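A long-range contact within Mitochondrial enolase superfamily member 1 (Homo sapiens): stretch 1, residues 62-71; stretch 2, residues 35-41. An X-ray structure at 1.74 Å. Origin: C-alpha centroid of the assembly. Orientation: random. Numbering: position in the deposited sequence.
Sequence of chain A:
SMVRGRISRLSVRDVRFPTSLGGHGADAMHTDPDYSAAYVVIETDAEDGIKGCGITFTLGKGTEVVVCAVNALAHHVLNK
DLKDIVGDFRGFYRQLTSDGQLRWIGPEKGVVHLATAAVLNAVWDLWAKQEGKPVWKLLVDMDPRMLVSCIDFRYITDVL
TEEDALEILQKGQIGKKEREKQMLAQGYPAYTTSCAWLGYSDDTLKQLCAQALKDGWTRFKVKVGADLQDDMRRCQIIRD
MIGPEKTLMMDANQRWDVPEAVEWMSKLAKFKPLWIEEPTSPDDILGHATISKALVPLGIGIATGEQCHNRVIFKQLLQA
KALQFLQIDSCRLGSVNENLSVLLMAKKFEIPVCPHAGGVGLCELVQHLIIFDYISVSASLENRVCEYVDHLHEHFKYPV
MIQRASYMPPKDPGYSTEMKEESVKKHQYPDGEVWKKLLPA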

ATOM      1  N   GLY A  62      14.336  -5.768   3.409  1.00 17.61           N
ATOM      2  CA  GLY A  62      13.064  -5.200   3.863  1.00 17.00           C
ATOM      3  C   GLY A  62      12.431  -5.997   4.961  1.00 17.71           C
ATOM      4  O   GLY A  62      11.527  -5.500   5.632  1.00 17.37           O
ATOM      5  N   THR A  63      12.952  -7.226   5.233  1.00 15.98           N
ATOM      6  CA  THR A  63      12.405  -8.041   6.322  1.00 15.94           C
ATOM      7  C   THR A  63      12.590  -7.297   7.659  1.00 17.48           C
ATOM      8  O   THR A  63      11.689  -7.349   8.492  1.00 17.07           O
ATOM      9  CB  THR A  63      13.073  -9.454   6.398  1.00 17.87           C
ATOM     10  OG1 THR A  63      12.945 -10.128   5.116  1.00 16.89           O
ATOM     11  CG2 THR A  63      12.385 -10.326   7.459  1.00 18.26           C
ATOM     12  N   GLU A  64      13.745  -6.601   7.834  1.00 15.49           N
ATOM     13  CA  GLU A  64      14.020  -5.833   9.060  1.00 15.35           C
ATOM     14  C   GLU A  64      12.953  -4.691   9.244  1.00 17.88           C
ATOM     15  O   GLU A  64      12.641  -4.318  10.377  1.00 17.33           O
ATOM     16  CB  GLU A  64      15.464  -5.298   9.057  1.00 16.66           C
ATOM     17  CG  GLU A  64      15.720  -4.067   8.176  1.00 17.78           C
ATOM     18  CD  GLU A  64      15.842  -4.274   6.679  1.00 19.67           C
ATOM     19  OE1 GLU A  64      15.488  -5.365   6.177  1.00 17.82           O
ATOM     20  OE2 GLU A  64      16.154  -3.273   5.981  1.00 19.81           O
ATOM     21  N   VAL A  65      12.424  -4.119   8.126  1.00 15.09           N
ATOM     22  CA  VAL A  65      11.390  -3.066   8.197  1.00 14.66           C
ATOM     23  C   VAL A  65      10.064  -3.665   8.746  1.00 18.56           C
ATOM     24  O   VAL A  65       9.357  -3.054   9.601  1.00 16.28           O
ATOM     25  CB  VAL A  65      11.226  -2.350   6.816  1.00 16.79           C
ATOM     26  CG1 VAL A  65      10.221  -1.216   6.927  1.00 14.58           C
ATOM     27  CG2 VAL A  65      12.571  -1.844   6.275  1.00 18.37           C
ATOM     28  N   VAL A  66       9.714  -4.857   8.249  1.00 14.81           N
ATOM     29  CA  VAL A  66       8.540  -5.631   8.715  1.00 15.89           C
ATOM     30  C   VAL A  66       8.704  -5.945  10.231  1.00 16.18           C
ATOM     31  O   VAL A  66       7.770  -5.720  11.026  1.00 14.38           O
ATOM     32  CB  VAL A  66       8.304  -6.903   7.853  1.00 17.77           C
ATOM     33  CG1 VAL A  66       7.159  -7.729   8.409  1.00 16.71           C
ATOM     34  CG2 VAL A  66       8.048  -6.532   6.376  1.00 17.86           C
ATOM     35  N   VAL A  67       9.888  -6.469  10.638  1.00 17.17           N
ATOM     36  CA  VAL A  67      10.207  -6.742  12.047  1.00 18.16           C
ATOM     37  C   VAL A  67       9.944  -5.460  12.883  1.00 19.42           C
ATOM     38  O   VAL A  67       9.270  -5.525  13.905  1.00 17.40           O
ATOM     39  CB  VAL A  67      11.664  -7.294  12.214  1.00 19.75           C
ATOM     40  CG1 VAL A  67      12.095  -7.281  13.688  1.00 19.93           C
ATOM     41  CG2 VAL A  67      11.752  -8.707  11.635  1.00 18.96           C
ATOM     42  N   CYS A  68      10.415  -4.289  12.406  1.00 18.97           N
ATOM     43  CA  CYS A  68      10.185  -3.008  13.077  1.00 20.28           C
ATOM     44  C   CYS A  68       8.680  -2.726  13.289  1.00 20.09           C
ATOM     45  O   CYS A  68       8.250  -2.291  14.369  1.00 19.20           O
ATOM     46  CB  CYS A  68      10.820  -1.882  12.263  1.00 21.52           C
ATOM     47  SG  CYS A  68      10.955  -0.334  13.180  1.00 25.19           S
ATOM     48  N   ALA A  69       7.895  -2.993  12.248  1.00 15.89           N
ATOM     49  CA  ALA A  69       6.457  -2.724  12.290  1.00 16.28           C
ATOM     50  C   ALA A  69       5.751  -3.754  13.204  1.00 18.37           C
ATOM     51  O   ALA A  69       4.786  -3.368  13.890  1.00 16.99           O
ATOM     52  CB  ALA A  69       5.880  -2.761  10.873  1.00 16.70           C
ATOM     53  N   VAL A  70       6.255  -5.015  13.273  1.00 15.76           N
ATOM     54  CA  VAL A  70       5.703  -6.001  14.221  1.00 15.30           C
ATOM     55  C   VAL A  70       5.922  -5.420  15.666  1.00 17.80           C
ATOM     56  O   VAL A  70       4.992  -5.406  16.480  1.00 17.84           O
ATOM     57  CB  VAL A  70       6.276  -7.437  14.062  1.00 17.34           C
ATOM     58  CG1 VAL A  70       5.822  -8.333  15.261  1.00 16.86           C
ATOM     59  CG2 VAL A  70       5.814  -8.049  12.720  1.00 15.67           C
ATOM     60  N   ASN A  71       7.140  -4.919  15.963  1.00 16.37           N
ATOM     61  CA  ASN A  71       7.451  -4.287  17.259  1.00 15.94           C
ATOM     62  C   ASN A  71       6.511  -3.107  17.561  1.00 19.78           C
ATOM     63  O   ASN A  71       6.101  -2.959  18.721  1.00 20.50           O
ATOM     64  CB  ASN A  71       8.945  -3.872  17.333  1.00 18.55           C
ATOM     65  CG  ASN A  71       9.829  -5.105  17.487  1.00 28.11           C
ATOM     66  OD1 ASN A  71       9.437  -6.079  18.149  1.00 27.97           O
ATOM     67  ND2 ASN A  71      11.041  -5.098  16.924  1.00 24.61           N
TER
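Stretch 2, residues 35-41: YSAAYVV

What stands out in this contact is how close the helix comes to the strand over one alanine: the CA atoms of Val67 and Ala38 are 5.8 Å apart, and not a single hydrogen bond crosses between the two segments. Residues 36-41 form a strand, residues 63-71 a helix, and their axes approach to 7.9 Å. They run in nearly the same direction, with an angle of 21° between their N-to-C vectors and a signed crossing angle of -21°. The strand therefore follows the length of the helix instead of cutting across it, and successive helical turns meet alternate residues of the strand.

Extended geometry sets the rhythm on the strand. The CA-to-CB bonds of Ser36 and Ala38 point toward the helix, while those of Ala37 and Tyr39 point away; Val40 leaves the backbone sideways but still reaches the helix with its side chain. Every second residue, Ser36, Ala38 and Val40, thus supplies a side-chain contact. On the helix the answering residues are Thr63, Val66, Val67 and Val70, a spacing of three and four that keeps one face turned to the strand. Thr63, Val66 and Val70 aim their CA-to-CB bonds toward it and Val67 sends its own sideways, whereas Glu64 points away.

At the beginning of the helix, Thr63 in the m rotamer lies over the start of the strand. Thr63 OG1 is 3.5 Å from Ser36 CB, a packing contact, and the hydroxyl finds its hydrogen bond just outside these segments. The methyl Thr63 CG2 rests 3.6 Å from Ala37 O and 3.9 Å from Ala38 N, so Thr63 touches strand backbone as well as the Ser36 side chain. Ala37 can take part through its carbonyl even though its side chain faces the other way.

One turn on, Ala38 becomes the center of the contact and has the largest area covered by the other segment, 65 Å². Ala38 CB sits 3.7 Å from Val66 CG1 and 4.1 Å from Val67 CG2, so a single methyl packs against two neighboring valines. Where the backbones come to 5.8 Å between Val67 CA and Ala38 CA, the strand residue is an alanine, and two valines of the helix lie against its CB. Farther along, the CA atoms of Val70 and Val40 are 8.3 Å apart, and here both partners are valine: Val70 CG1 meets Val40 CG2 at 4.0 Å. Small against branched at the near approach and branched against branched at the wider one is the pattern seen in this pairing.

The helix supports its own backbone, with Val67 N to Thr63 O at 2.9 Å and Val70 N to Val66 O at 2.8 Å. Gly62 occupies the N-cap position, where its backbone angles by themselves call for glycine. The contact is modest, burying 253 Å² in all, and joins nearly parallel axes with alternate strand residues meeting helix residues three or four apart.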

ATOM      1  N   TYR A  35      14.162 -15.845  -0.250  1.00 17.67           N
ATOM      2  CA  TYR A  35      12.919 -16.136   0.467  1.00 18.13           C
ATOM      3  C   TYR A  35      13.145 -15.976   1.962  1.00 19.76           C
ATOM      4  O   TYR A  35      13.999 -16.642   2.569  1.00 18.65           O
ATOM      5  CB  TYR A  35      12.467 -17.564   0.139  1.00 18.09           C
ATOM      6  CG  TYR A  35      11.875 -17.756  -1.240  1.00 20.80           C
ATOM      7  CD1 TYR A  35      11.853 -16.712  -2.173  1.00 22.39           C
ATOM      8  CD2 TYR A  35      11.340 -18.982  -1.622  1.00 22.84           C
ATOM      9  CE1 TYR A  35      11.300 -16.891  -3.454  1.00 21.86           C
ATOM     10  CE2 TYR A  35      10.754 -19.159  -2.882  1.00 23.81           C
ATOM     11  CZ  TYR A  35      10.697 -18.096  -3.775  1.00 24.95           C
ATOM     12  OH  TYR A  35      10.141 -18.276  -5.023  1.00 23.42           O
ATOM     13  N   SER A  36      12.346 -15.120   2.565  1.00 16.68           N
ATOM     14  CA  SER A  36      12.509 -14.746   3.964  1.00 17.04           C
ATOM     15  C   SER A  36      11.184 -14.584   4.688  1.00 20.43           C
ATOM     16  O   SER A  36      10.112 -14.514   4.055  1.00 18.86           O
ATOM     17  CB  SER A  36      13.273 -13.416   4.035  1.00 18.94           C
ATOM     18  OG  SER A  36      14.544 -13.566   3.432  1.00 18.01           O
ATOM     19  N   ALA A  37      11.273 -14.430   6.027  1.00 16.65           N
ATOM     20  CA  ALA A  37      10.074 -14.197   6.810  1.00 15.82           C
ATOM     21  C   ALA A  37      10.369 -13.440   8.084  1.00 19.33           C
ATOM     22  O   ALA A  37      11.461 -13.572   8.677  1.00 19.81           O
ATOM     23  CB  ALA A  37       9.427 -15.558   7.186  1.00 16.44           C
ATOM     24  N   ALA A  38       9.390 -12.638   8.511  1.00 14.73           N
ATOM     25  CA  ALA A  38       9.390 -12.085   9.880  1.00 14.70           C
ATOM     26  C   ALA A  38       8.669 -13.174  10.708  1.00 20.43           C
ATOM     27  O   ALA A  38       7.499 -13.494  10.423  1.00 21.66           O
ATOM     28  CB  ALA A  38       8.649 -10.745   9.919  1.00 15.05           C
ATOM     29  N   TYR A  39       9.392 -13.840  11.601  1.00 16.32           N
ATOM     30  CA  TYR A  39       8.834 -14.975  12.370  1.00 15.16           C
ATOM     31  C   TYR A  39       8.478 -14.512  13.747  1.00 20.25           C
ATOM     32  O   TYR A  39       9.362 -14.066  14.503  1.00 20.19           O
ATOM     33  CB  TYR A  39       9.851 -16.118  12.436  1.00 16.15           C
ATOM     34  CG  TYR A  39       9.331 -17.340  13.166  1.00 17.02           C
ATOM     35  CD1 TYR A  39       8.198 -18.024  12.704  1.00 20.37           C
ATOM     36  CD2 TYR A  39      10.000 -17.853  14.272  1.00 17.77           C
ATOM     37  CE1 TYR A  39       7.739 -19.174  13.338  1.00 21.69           C
ATOM     38  CE2 TYR A  39       9.530 -18.991  14.941  1.00 19.63           C
ATOM     39  CZ  TYR A  39       8.417 -19.671  14.441  1.00 20.16           C
ATOM     40  OH  TYR A  39       7.948 -20.808  15.057  1.00 21.51           O
ATOM     41  N   VAL A  40       7.172 -14.627  14.074  1.00 16.13           N
ATOM     42  CA  VAL A  40       6.605 -14.181  15.331  1.00 15.39           C
ATOM     43  C   VAL A  40       6.273 -15.361  16.237  1.00 20.90           C
ATOM     44  O   VAL A  40       5.617 -16.310  15.789  1.00 19.00           O
ATOM     45  CB  VAL A  40       5.322 -13.333  15.051  1.00 18.18           C
ATOM     46  CG1 VAL A  40       4.658 -12.889  16.369  1.00 17.85           C
ATOM     47  CG2 VAL A  40       5.635 -12.130  14.150  1.00 17.82           C
ATOM     48  N   VAL A  41       6.609 -15.239  17.527  1.00 20.23           N
ATOM     49  CA  VAL A  41       6.212 -16.224  18.528  1.00 18.86           C
ATOM     50  C   VAL A  41       5.566 -15.489  19.712  1.00 22.38           C
ATOM     51  O   VAL A  41       6.142 -14.560  20.293  1.00 21.37           O
ATOM     52  CB  VAL A  41       7.346 -17.180  18.968  1.00 20.10           C
ATOM     53  CG1 VAL A  41       6.865 -18.198  20.023  1.00 21.21           C
ATOM     54  CG2 VAL A  41       7.964 -17.888  17.768  1.00 19.12           C
TER